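Local coordinates for protein L-ornithine N(5)-monooxygenase (Pseudomonas aeruginosa, PDB 3S5W) that catalyses the FAD- and NADPH-dependent N5-hydroxylation of L-ornithine, the first step in making the hydroxamate groups of the siderophore pyoverdin, at residues A[196-201]-A[340-345]; A[351-356]-A[364-369]; A[411-416]-A[441-446]. All blocks are in the same frame, centred on the assembly; numbering follows the deposited sequence.

Contact 1. Residues A[196-201]-A[340-345]; sequences QVFRAL and ERATAT
NH1 of R341 donates to T343 OG1 in a bond whose measured length is doubtfully short, while V197 CG2 packs against R341 CA at 3.7 Å, on the side of the strand away from that bond. The hydroxyl sits at the edge of the guanidinium, in its plane, and NH2 of the same group forms a salt bridge with E350 on the next strand. R341 and T343 thus carry the polar face of strand 337-345; A342 and A344 point to the opposite face, toward 196-201. No hydrogen bond crosses between the two segments, so they are held by apolar packing. V197 sets CG2 anti to its own nitrogen (chi1 69°, measured to CG1), and this branch reaches the strand backbone, ending 3.6 Å from A342 N. The methyl of A342 is the hub: L201 CD1 comes within 3.6 Å of A342 CB, and F198 CE1 approaches the same CB at 3.7 Å, obliquely to the ring. The second branch of L201 continues along the strand, with CD2 3.7 Å from A344 CB. One leucine therefore spans two strand residues that share a face. Backbone bonds from R199 N to Q196 O and from L201 N to F198 O fold 196-201 into turns that present V197, F198 and L201 together. F198 also packs on V369 and L371 of strand 368-371 and on L351 of strand 348-355. This is a loop between strands 191-192 and 207-209 laid over a face of the edge strand of a three-stranded antiparallel sheet, near bound NADP, in the NADPH-binding part of a two-dinucleotide-domain flavoprotein.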
loop_
_atom_site.group_PDB
_atom_site.type_symbol
_atom_site.label_atom_id
_atom_site.label_comp_id
_atom_site.label_asym_id
_atom_site.label_seq_id
_atom_site.Cartn_x
_atom_site.Cartn_y
_atom_site.Cartn_z
ATOM N N GLN A 196 -14.126 -12.290 -7.421
ATOM C CA GLN A 196 -14.410 -13.707 -7.197
ATOM C C GLN A 196 -14.271 -14.552 -8.452
ATOM O O GLN A 196 -13.759 -15.674 -8.398
ATOM C CB GLN A 196 -15.754 -13.922 -6.483
ATOM C CG GLN A 196 -15.933 -15.393 -5.960
ATOM C CD GLN A 196 -16.273 -16.357 -7.098
ATOM O OE1 GLN A 196 -16.870 -15.949 -8.096
ATOM N NE2 GLN A 196 -15.906 -17.640 -6.947
ATOM N N VAL A 197 -14.716 -14.015 -9.575
ATOM C CA VAL A 197 -14.648 -14.722 -10.864
ATOM C C VAL A 197 -13.229 -15.202 -11.232
ATOM O O VAL A 197 -13.074 -16.116 -12.041
ATOM C CB VAL A 197 -15.325 -13.906 -12.033
ATOM C CG1 VAL A 197 -14.539 -12.612 -12.425
ATOM C CG2 VAL A 197 -15.579 -14.793 -13.251
ATOM N N PHE A 198 -12.207 -14.558 -10.677
ATOM C CA PHE A 198 -10.842 -14.955 -11.004
ATOM C C PHE A 198 -10.231 -15.883 -9.980
ATOM O O PHE A 198 -9.111 -16.340 -10.195
ATOM C CB PHE A 198 -9.942 -13.728 -11.202
ATOM C CG PHE A 198 -10.259 -12.999 -12.449
ATOM C CD1 PHE A 198 -9.808 -13.487 -13.669
ATOM C CD2 PHE A 198 -11.040 -11.861 -12.409
ATOM C CE1 PHE A 198 -10.118 -12.848 -14.839
ATOM C CE2 PHE A 198 -11.351 -11.189 -13.571
ATOM C CZ PHE A 198 -10.889 -11.693 -14.799
ATOM N N ARG A 199 -10.930 -16.171 -8.877
ATOM C CA ARG A 199 -10.348 -16.990 -7.785
ATOM C C ARG A 199 -9.989 -18.422 -8.202
ATOM O O ARG A 199 -8.973 -18.998 -7.741
ATOM C CB ARG A 199 -11.241 -16.944 -6.537
ATOM C CG ARG A 199 -11.200 -15.563 -5.888
ATOM C CD ARG A 199 -12.258 -15.310 -4.854
ATOM N NE ARG A 199 -12.386 -13.865 -4.607
ATOM C CZ ARG A 199 -13.214 -13.322 -3.730
ATOM N NH1 ARG A 199 -14.004 -14.089 -2.983
ATOM N NH2 ARG A 199 -13.249 -12.009 -3.596
ATOM N N ALA A 200 -10.810 -18.986 -9.089
ATOM C CA ALA A 200 -10.597 -20.339 -9.652
ATOM C C ALA A 200 -9.333 -20.418 -10.504
ATOM O O ALA A 200 -8.833 -21.507 -10.783
ATOM C CB ALA A 200 -11.767 -20.769 -10.476
ATOM N N LEU A 201 -8.831 -19.261 -10.931
ATOM C CA LEU A 201 -7.676 -19.214 -11.811
ATOM C C LEU A 201 -6.388 -18.944 -11.045
ATOM O O LEU A 201 -5.335 -18.737 -11.679
ATOM C CB LEU A 201 -7.890 -18.189 -12.953
ATOM C CG LEU A 201 -8.770 -18.626 -14.131
ATOM C CD1 LEU A 201 -9.356 -17.445 -14.913
ATOM C CD2 LEU A 201 -7.961 -19.503 -15.074
ATOM N N GLU A 340 -18.097 -11.781 -16.457
ATOM C CA GLU A 340 -19.113 -12.706 -15.898
ATOM C C GLU A 340 -18.592 -14.128 -15.724
ATOM O O GLU A 340 -19.053 -14.846 -14.861
ATOM C CB GLU A 340 -20.362 -12.732 -16.778
ATOM C CG GLU A 340 -21.186 -11.493 -16.647
ATOM C CD GLU A 340 -22.635 -11.686 -17.124
ATOM O OE1 GLU A 340 -22.984 -12.735 -17.736
ATOM O OE2 GLU A 340 -23.411 -10.764 -16.857
ATOM N N ARG A 341 -17.619 -14.509 -16.544
ATOM C CA ARG A 341 -16.993 -15.829 -16.475
ATOM C C ARG A 341 -15.535 -15.674 -16.931
ATOM O O ARG A 341 -15.249 -14.896 -17.829
ATOM C CB ARG A 341 -17.747 -16.828 -17.397
ATOM C CG ARG A 341 -17.190 -18.279 -17.330
ATOM C CD ARG A 341 -17.779 -19.284 -18.363
ATOM N NE ARG A 341 -17.949 -18.780 -19.737
ATOM C CZ ARG A 341 -16.986 -18.632 -20.654
ATOM N NH1 ARG A 341 -15.718 -18.905 -20.370
ATOM N NH2 ARG A 341 -17.283 -18.178 -21.864
ATOM N N ALA A 342 -14.617 -16.408 -16.315
ATOM C CA ALA A 342 -13.231 -16.438 -16.794
ATOM C C ALA A 342 -12.773 -17.887 -16.799
ATOM O O ALA A 342 -12.883 -18.560 -15.772
ATOM C CB ALA A 342 -12.334 -15.590 -15.894
ATOM N N THR A 343 -12.315 -18.368 -17.954
ATOM C CA THR A 343 -12.012 -19.782 -18.114
ATOM C C THR A 343 -10.624 -19.948 -18.735
ATOM O O THR A 343 -10.317 -19.295 -19.729
ATOM C CB THR A 343 -13.073 -20.488 -19.042
ATOM O OG1 THR A 343 -14.398 -20.161 -18.592
ATOM C CG2 THR A 343 -12.874 -22.024 -19.037
ATOM N N ALA A 344 -9.802 -20.818 -18.151
ATOM C CA ALA A 344 -8.539 -21.243 -18.763
ATOM C C ALA A 344 -8.812 -22.157 -19.963
ATOM O O ALA A 344 -9.567 -23.124 -19.842
ATOM C CB ALA A 344 -7.654 -21.980 -17.739
ATOM N N THR A 345 -8.215 -21.834 -21.111
ATOM C CA THR A 345 -8.218 -22.710 -22.289
ATOM C C THR A 345 -6.783 -22.861 -22.813
ATOM O O THR A 345 -5.877 -22.081 -22.448
ATOM C CB THR A 345 -9.147 -22.205 -23.454
ATOM O OG1 THR A 345 -8.571 -21.053 -24.094
ATOM C CG2 THR A 345 -10.581 -21.866 -22.988
#

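Contact 2. Residues A[351-356]-A[364-369]; sequences LALRDA and ETYDAV
L351 leads its side chain from the backbone of E364 to the ring of Y366. Its CB lies 3.8 Å from E364 O. Its CG then passes 3.9 Å from Y366 CD2. At the tip, its CD1 ends 3.7 Å from Y366 CE2. The leucine crosses the tyrosine at about a right angle, and CD1 meets the ring obliquely. CG lies anti to the carbonyl carbon (chi1 -63°), which carries the branches over to the tyrosine; V369 CG2 is a looser neighbour of CD1. At the root of this side chain the strands are joined by a hydrogen-bonded antiparallel pair: L351 N gives to E364 O over 2.8 Å in an almost straight bond (174°), and E364 N returns a bond to L351 O over 2.9 Å. Two residues on, L353 brings CD1 against both residues, 3.8 Å from Y366 OH and 3.9 Å from E364 CG. L353 and Y366 reach toward each other from opposite directions, whereas the aliphatic part of E364 crosses the leucine. The glutamate chain bends at its second torsion and its carboxylate leads away, with a long, weak ion pair to R334. The tyrosine hydroxyl is hydrogen-bonded to D256 OD2, which helps to fix where the ring ends. A231 and I258 of the neighbouring parallel sheet also pack on L351. Strand 361-366 leaves the hairpin pairing through D367 and the chain re-enters as strand 368-371 in that parallel sheet. Together these features make a β-hairpin, the second half of an antiparallel three-stranded meander, packed on the Rossmann-type parallel sheet of the NADPH-binding domain.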
loop_
_atom_site.group_PDB
_atom_site.type_symbol
_atom_site.label_atom_id
_atom_site.label_comp_id
_atom_site.label_asym_id
_atom_site.label_seq_id
_atom_site.Cartn_x
_atom_site.Cartn_y
_atom_site.Cartn_z
ATOM N N LEU A 351 -12.705 -14.678 -21.533
ATOM C CA LEU A 351 -13.508 -13.856 -20.640
ATOM C C LEU A 351 -14.851 -13.631 -21.301
ATOM O O LEU A 351 -14.893 -13.243 -22.465
ATOM C CB LEU A 351 -12.859 -12.475 -20.414
ATOM C CG LEU A 351 -11.484 -12.391 -19.741
ATOM C CD1 LEU A 351 -11.147 -10.912 -19.442
ATOM C CD2 LEU A 351 -11.415 -13.225 -18.461
ATOM N N ALA A 352 -15.921 -13.877 -20.547
ATOM C CA ALA A 352 -17.272 -13.551 -20.982
ATOM C C ALA A 352 -17.577 -12.170 -20.406
ATOM O O ALA A 352 -17.605 -11.979 -19.187
ATOM C CB ALA A 352 -18.285 -14.618 -20.509
ATOM N N LEU A 353 -17.766 -11.216 -21.312
ATOM C CA LEU A 353 -17.841 -9.795 -20.974
ATOM C C LEU A 353 -19.252 -9.211 -21.196
ATOM O O LEU A 353 -19.782 -9.227 -22.329
ATOM C CB LEU A 353 -16.815 -9.020 -21.780
ATOM C CG LEU A 353 -15.339 -9.434 -21.619
ATOM C CD1 LEU A 353 -14.522 -8.615 -22.616
ATOM C CD2 LEU A 353 -14.821 -9.251 -20.213
ATOM N N ARG A 354 -19.847 -8.728 -20.116
ATOM C CA ARG A 354 -21.195 -8.159 -20.187
ATOM C C ARG A 354 -21.074 -6.648 -20.308
ATOM O O ARG A 354 -20.556 -5.996 -19.405
ATOM C CB ARG A 354 -22.006 -8.525 -18.935
ATOM C CG ARG A 354 -23.448 -7.972 -18.915
ATOM C CD ARG A 354 -24.387 -8.741 -19.832
ATOM N NE ARG A 354 -24.560 -10.121 -19.390
ATOM C CZ ARG A 354 -25.211 -11.062 -20.077
ATOM N NH1 ARG A 354 -25.744 -10.788 -21.263
ATOM N NH2 ARG A 354 -25.299 -12.288 -19.584
ATOM N N ASP A 355 -21.552 -6.102 -21.415
ATOM C CA ASP A 355 -21.583 -4.657 -21.622
ATOM C C ASP A 355 -22.925 -4.133 -21.081
ATOM O O ASP A 355 -23.974 -4.398 -21.697
ATOM C CB ASP A 355 -21.414 -4.401 -23.129
ATOM C CG ASP A 355 -21.384 -2.909 -23.508
ATOM O OD1 ASP A 355 -21.942 -2.046 -22.794
ATOM O OD2 ASP A 355 -20.812 -2.606 -24.573
ATOM N N ALA A 356 -22.928 -3.444 -19.927
ATOM C CA ALA A 356 -24.192 -2.892 -19.350
ATOM C C ALA A 356 -24.898 -1.847 -20.237
ATOM O O ALA A 356 -26.110 -1.674 -20.147
ATOM C CB ALA A 356 -23.983 -2.342 -17.923
ATOM N N GLU A 364 -14.170 -12.882 -25.263
ATOM C CA GLU A 364 -12.852 -12.532 -25.814
ATOM C C GLU A 364 -11.778 -13.373 -25.135
ATOM O O GLU A 364 -11.834 -13.599 -23.940
ATOM C CB GLU A 364 -12.523 -11.035 -25.620
ATOM C CG GLU A 364 -13.577 -10.034 -26.154
ATOM C CD GLU A 364 -13.651 -9.925 -27.691
ATOM O OE1 GLU A 364 -12.619 -10.094 -28.376
ATOM O OE2 GLU A 364 -14.766 -9.639 -28.208
ATOM N N THR A 365 -10.785 -13.782 -25.904
ATOM C CA THR A 365 -9.682 -14.582 -25.363
ATOM C C THR A 365 -8.378 -13.785 -25.315
ATOM O O THR A 365 -7.992 -13.147 -26.314
ATOM C CB THR A 365 -9.510 -15.890 -26.176
ATOM O OG1 THR A 365 -10.714 -16.656 -26.066
ATOM C CG2 THR A 365 -8.351 -16.754 -25.632
ATOM N N TYR A 366 -7.709 -13.850 -24.159
ATOM C CA TYR A 366 -6.507 -13.061 -23.877
ATOM C C TYR A 366 -5.337 -13.973 -23.562
ATOM O O TYR A 366 -5.522 -15.054 -23.000
ATOM C CB TYR A 366 -6.770 -12.118 -22.694
ATOM C CG TYR A 366 -7.857 -11.107 -23.025
ATOM C CD1 TYR A 366 -7.561 -9.923 -23.725
ATOM C CD2 TYR A 366 -9.169 -11.347 -22.671
ATOM C CE1 TYR A 366 -8.572 -9.005 -24.047
ATOM C CE2 TYR A 366 -10.176 -10.447 -22.987
ATOM C CZ TYR A 366 -9.886 -9.290 -23.675
ATOM O OH TYR A 366 -10.928 -8.418 -23.977
ATOM N N ASP A 367 -4.142 -13.490 -23.878
ATOM C CA ASP A 367 -2.902 -14.165 -23.581
ATOM C C ASP A 367 -2.552 -13.989 -22.105
ATOM O O ASP A 367 -1.909 -14.850 -21.505
ATOM C CB ASP A 367 -1.782 -13.619 -24.474
ATOM C CG ASP A 367 -1.971 -13.995 -25.938
ATOM O OD1 ASP A 367 -2.268 -13.116 -26.782
ATOM O OD2 ASP A 367 -1.839 -15.186 -26.251
ATOM N N ALA A 368 -2.996 -12.866 -21.526
ATOM C CA ALA A 368 -2.779 -12.544 -20.124
ATOM C C ALA A 368 -3.898 -11.633 -19.604
ATOM O O ALA A 368 -4.559 -10.910 -20.386
ATOM C CB ALA A 368 -1.386 -11.891 -19.919
ATOM N N VAL A 369 -4.155 -11.715 -18.311
ATOM C CA VAL A 369 -5.126 -10.855 -17.657
ATOM C C VAL A 369 -4.457 -10.228 -16.415
ATOM O O VAL A 369 -4.020 -10.931 -15.491
ATOM C CB VAL A 369 -6.439 -11.586 -17.262
ATOM C CG1 VAL A 369 -7.410 -10.640 -16.553
ATOM C CG2 VAL A 369 -7.082 -12.295 -18.475
#

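Contact 3. Residues A[411-416]-A[441-446]; sequences AIYAQG and GSLYQH. With PO4 (phosphate ion), chain G.
Y413 turns CG away from its carbonyl carbon (chi1 -61°) and S442 swings OG away from its nitrogen (chi1 174°), and the two hydroxyls meet between strand and helix. Y413 OH donates to S442 OG over 2.6 Å, and the serine oxygen lies at the ring edge, in the ring plane. S442 OG is also bonded to D399 OD2, so this hydroxyl is gripped from two residues. Beside it, CD1 of L443 packs 4.2 Å from Y413 CE1. One turn further, H446 lays a ring face over A411: the methyl CB stands 3.6 Å from the ring centroid, 10° off the normal, a CH-π contact. The edge of the same imidazole is used separately, ND1 giving a nearly straight hydrogen bond of 2.7 Å to O1 of a phosphate ion, probably from the crystallisation liquor, which R401 NH1 binds too. Strand 411-414 and helix 432-447 run nearly antiparallel here, their segment axes 10.1 Å apart. Strand 411-414 lies parallel to strand 183-186, and the C-terminal helix covers both: β/α packing of the Rossmann-like FAD-binding domain.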
loop_
_atom_site.group_PDB
_atom_site.type_symbol
_atom_site.label_atom_id
_atom_site.label_comp_id
_atom_site.label_asym_id
_atom_site.label_seq_id
_atom_site.Cartn_x
_atom_site.Cartn_y
_atom_site.Cartn_z
ATOM N N ALA A 411 1.047 -4.153 24.840
ATOM C CA ALA A 411 0.455 -3.174 23.919
ATOM C C ALA A 411 0.648 -3.680 22.491
ATOM O O ALA A 411 1.758 -4.075 22.120
ATOM C CB ALA A 411 1.112 -1.801 24.119
ATOM N N ILE A 412 -0.438 -3.702 21.716
ATOM C CA ILE A 412 -0.392 -4.053 20.296
ATOM C C ILE A 412 -0.926 -2.866 19.468
ATOM O O ILE A 412 -2.035 -2.394 19.701
ATOM C CB ILE A 412 -1.238 -5.300 19.997
ATOM C CG1 ILE A 412 -0.799 -6.470 20.930
ATOM C CG2 ILE A 412 -1.149 -5.669 18.497
ATOM C CD1 ILE A 412 -1.796 -7.571 21.035
ATOM N N TYR A 413 -0.113 -2.396 18.529
ATOM C CA TYR A 413 -0.505 -1.281 17.650
ATOM C C TYR A 413 -0.628 -1.808 16.220
ATOM O O TYR A 413 0.009 -2.800 15.858
ATOM C CB TYR A 413 0.551 -0.177 17.720
ATOM C CG TYR A 413 0.749 0.419 19.091
ATOM C CD1 TYR A 413 1.612 -0.173 20.022
ATOM C CD2 TYR A 413 0.099 1.593 19.460
ATOM C CE1 TYR A 413 1.805 0.390 21.295
ATOM C CE2 TYR A 413 0.301 2.164 20.722
ATOM C CZ TYR A 413 1.159 1.544 21.637
ATOM O OH TYR A 413 1.349 2.099 22.893
ATOM N N ALA A 414 -1.454 -1.149 15.402
ATOM C CA ALA A 414 -1.570 -1.505 13.995
ATOM C C ALA A 414 -1.562 -0.231 13.152
ATOM O O ALA A 414 -2.151 0.743 13.549
ATOM C CB ALA A 414 -2.833 -2.303 13.751
ATOM N N GLN A 415 -0.901 -0.271 11.991
ATOM C CA GLN A 415 -0.808 0.901 11.123
ATOM C C GLN A 415 -1.385 0.536 9.774
ATOM O O GLN A 415 -0.981 -0.474 9.186
ATOM C CB GLN A 415 0.657 1.330 10.962
ATOM C CG GLN A 415 1.291 1.805 12.251
ATOM C CD GLN A 415 2.500 2.676 11.991
ATOM O OE1 GLN A 415 2.364 3.788 11.478
ATOM N NE2 GLN A 415 3.695 2.174 12.329
ATOM N N GLY A 416 -2.324 1.369 9.295
ATOM C CA GLY A 416 -2.896 1.232 7.955
ATOM C C GLY A 416 -4.183 0.429 7.912
ATOM O O GLY A 416 -4.682 0.114 6.814
ATOM N N GLY A 441 5.158 7.864 21.142
ATOM C CA GLY A 441 4.752 8.478 22.422
ATOM C C GLY A 441 3.939 7.534 23.296
ATOM O O GLY A 441 4.217 7.369 24.500
ATOM N N SER A 442 2.919 6.933 22.708
ATOM C CA SER A 442 2.078 5.987 23.419
ATOM C C SER A 442 2.914 4.791 23.933
ATOM O O SER A 442 2.735 4.347 25.070
ATOM C CB SER A 442 0.972 5.501 22.504
ATOM O OG SER A 442 0.207 4.470 23.107
ATOM N N LEU A 443 3.800 4.271 23.084
ATOM C CA LEU A 443 4.629 3.116 23.428
ATOM C C LEU A 443 5.510 3.400 24.632
ATOM O O LEU A 443 5.549 2.578 25.562
ATOM C CB LEU A 443 5.477 2.662 22.239
ATOM C CG LEU A 443 6.442 1.492 22.463
ATOM C CD1 LEU A 443 5.684 0.225 22.866
ATOM C CD2 LEU A 443 7.272 1.225 21.226
ATOM N N TYR A 444 6.205 4.547 24.620
ATOM C CA TYR A 444 7.022 4.953 25.777
ATOM C C TYR A 444 6.168 5.102 27.030
ATOM O O TYR A 444 6.581 4.668 28.102
ATOM C CB TYR A 444 7.799 6.248 25.527
ATOM C CG TYR A 444 9.161 6.055 24.905
ATOM C CD1 TYR A 444 10.276 5.731 25.693
ATOM C CD2 TYR A 444 9.343 6.204 23.536
ATOM C CE1 TYR A 444 11.529 5.567 25.126
ATOM C CE2 TYR A 444 10.583 6.033 22.953
ATOM C CZ TYR A 444 11.680 5.719 23.746
ATOM O OH TYR A 444 12.908 5.562 23.154
ATOM N N GLN A 445 4.989 5.702 26.892
ATOM C CA GLN A 445 4.056 5.844 28.007
ATOM C C GLN A 445 3.642 4.473 28.564
ATOM O O GLN A 445 3.585 4.291 29.784
ATOM C CB GLN A 445 2.835 6.682 27.590
ATOM C CG GLN A 445 1.779 6.955 28.687
ATOM C CD GLN A 445 2.345 7.642 29.949
ATOM O OE1 GLN A 445 3.189 8.544 29.868
ATOM N NE2 GLN A 445 1.878 7.204 31.116
ATOM N N HIS A 446 3.367 3.516 27.679
ATOM C CA HIS A 446 3.020 2.165 28.103
ATOM C C HIS A 446 4.184 1.426 28.785
ATOM O O HIS A 446 3.980 0.754 29.799
ATOM C CB HIS A 446 2.489 1.332 26.937
ATOM C CG HIS A 446 2.403 -0.132 27.240
ATOM N ND1 HIS A 446 1.349 -0.688 27.930
ATOM C CD2 HIS A 446 3.253 -1.154 26.967
ATOM C CE1 HIS A 446 1.546 -1.989 28.063
ATOM N NE2 HIS A 446 2.694 -2.297 27.489
HETATM P P PO4 G . -1.578 0.016 29.799
HETATM O O1 PO4 G . -0.672 0.849 28.908
HETATM O O2 PO4 G . -1.361 -1.457 29.504
HETATM O O3 PO4 G . -1.246 0.316 31.241
HETATM O O4 PO4 G . -3.031 0.367 29.556
#

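From the N terminus, the chain first reaches 196-201 and then runs through four of the five strands of the NADPH-binding parallel sheet and several helices before 340-345 closes the long loop of contact 1. Contact 2 opens six residues later and closes a short hairpin loop, 351-356 to 364-369. Contact 3 closes a last loop near the C terminus. The three follow in series, none within or across another. Contacts 1 and 2 share one antiparallel sheet and touch directly: E340 OE2 pairs with R354 NE, and F198 and A342 pack on L351. Contact 3 lies on the opposite side of the chain's centre, about 42 Å from contact 1 between centres, in the FAD-binding part.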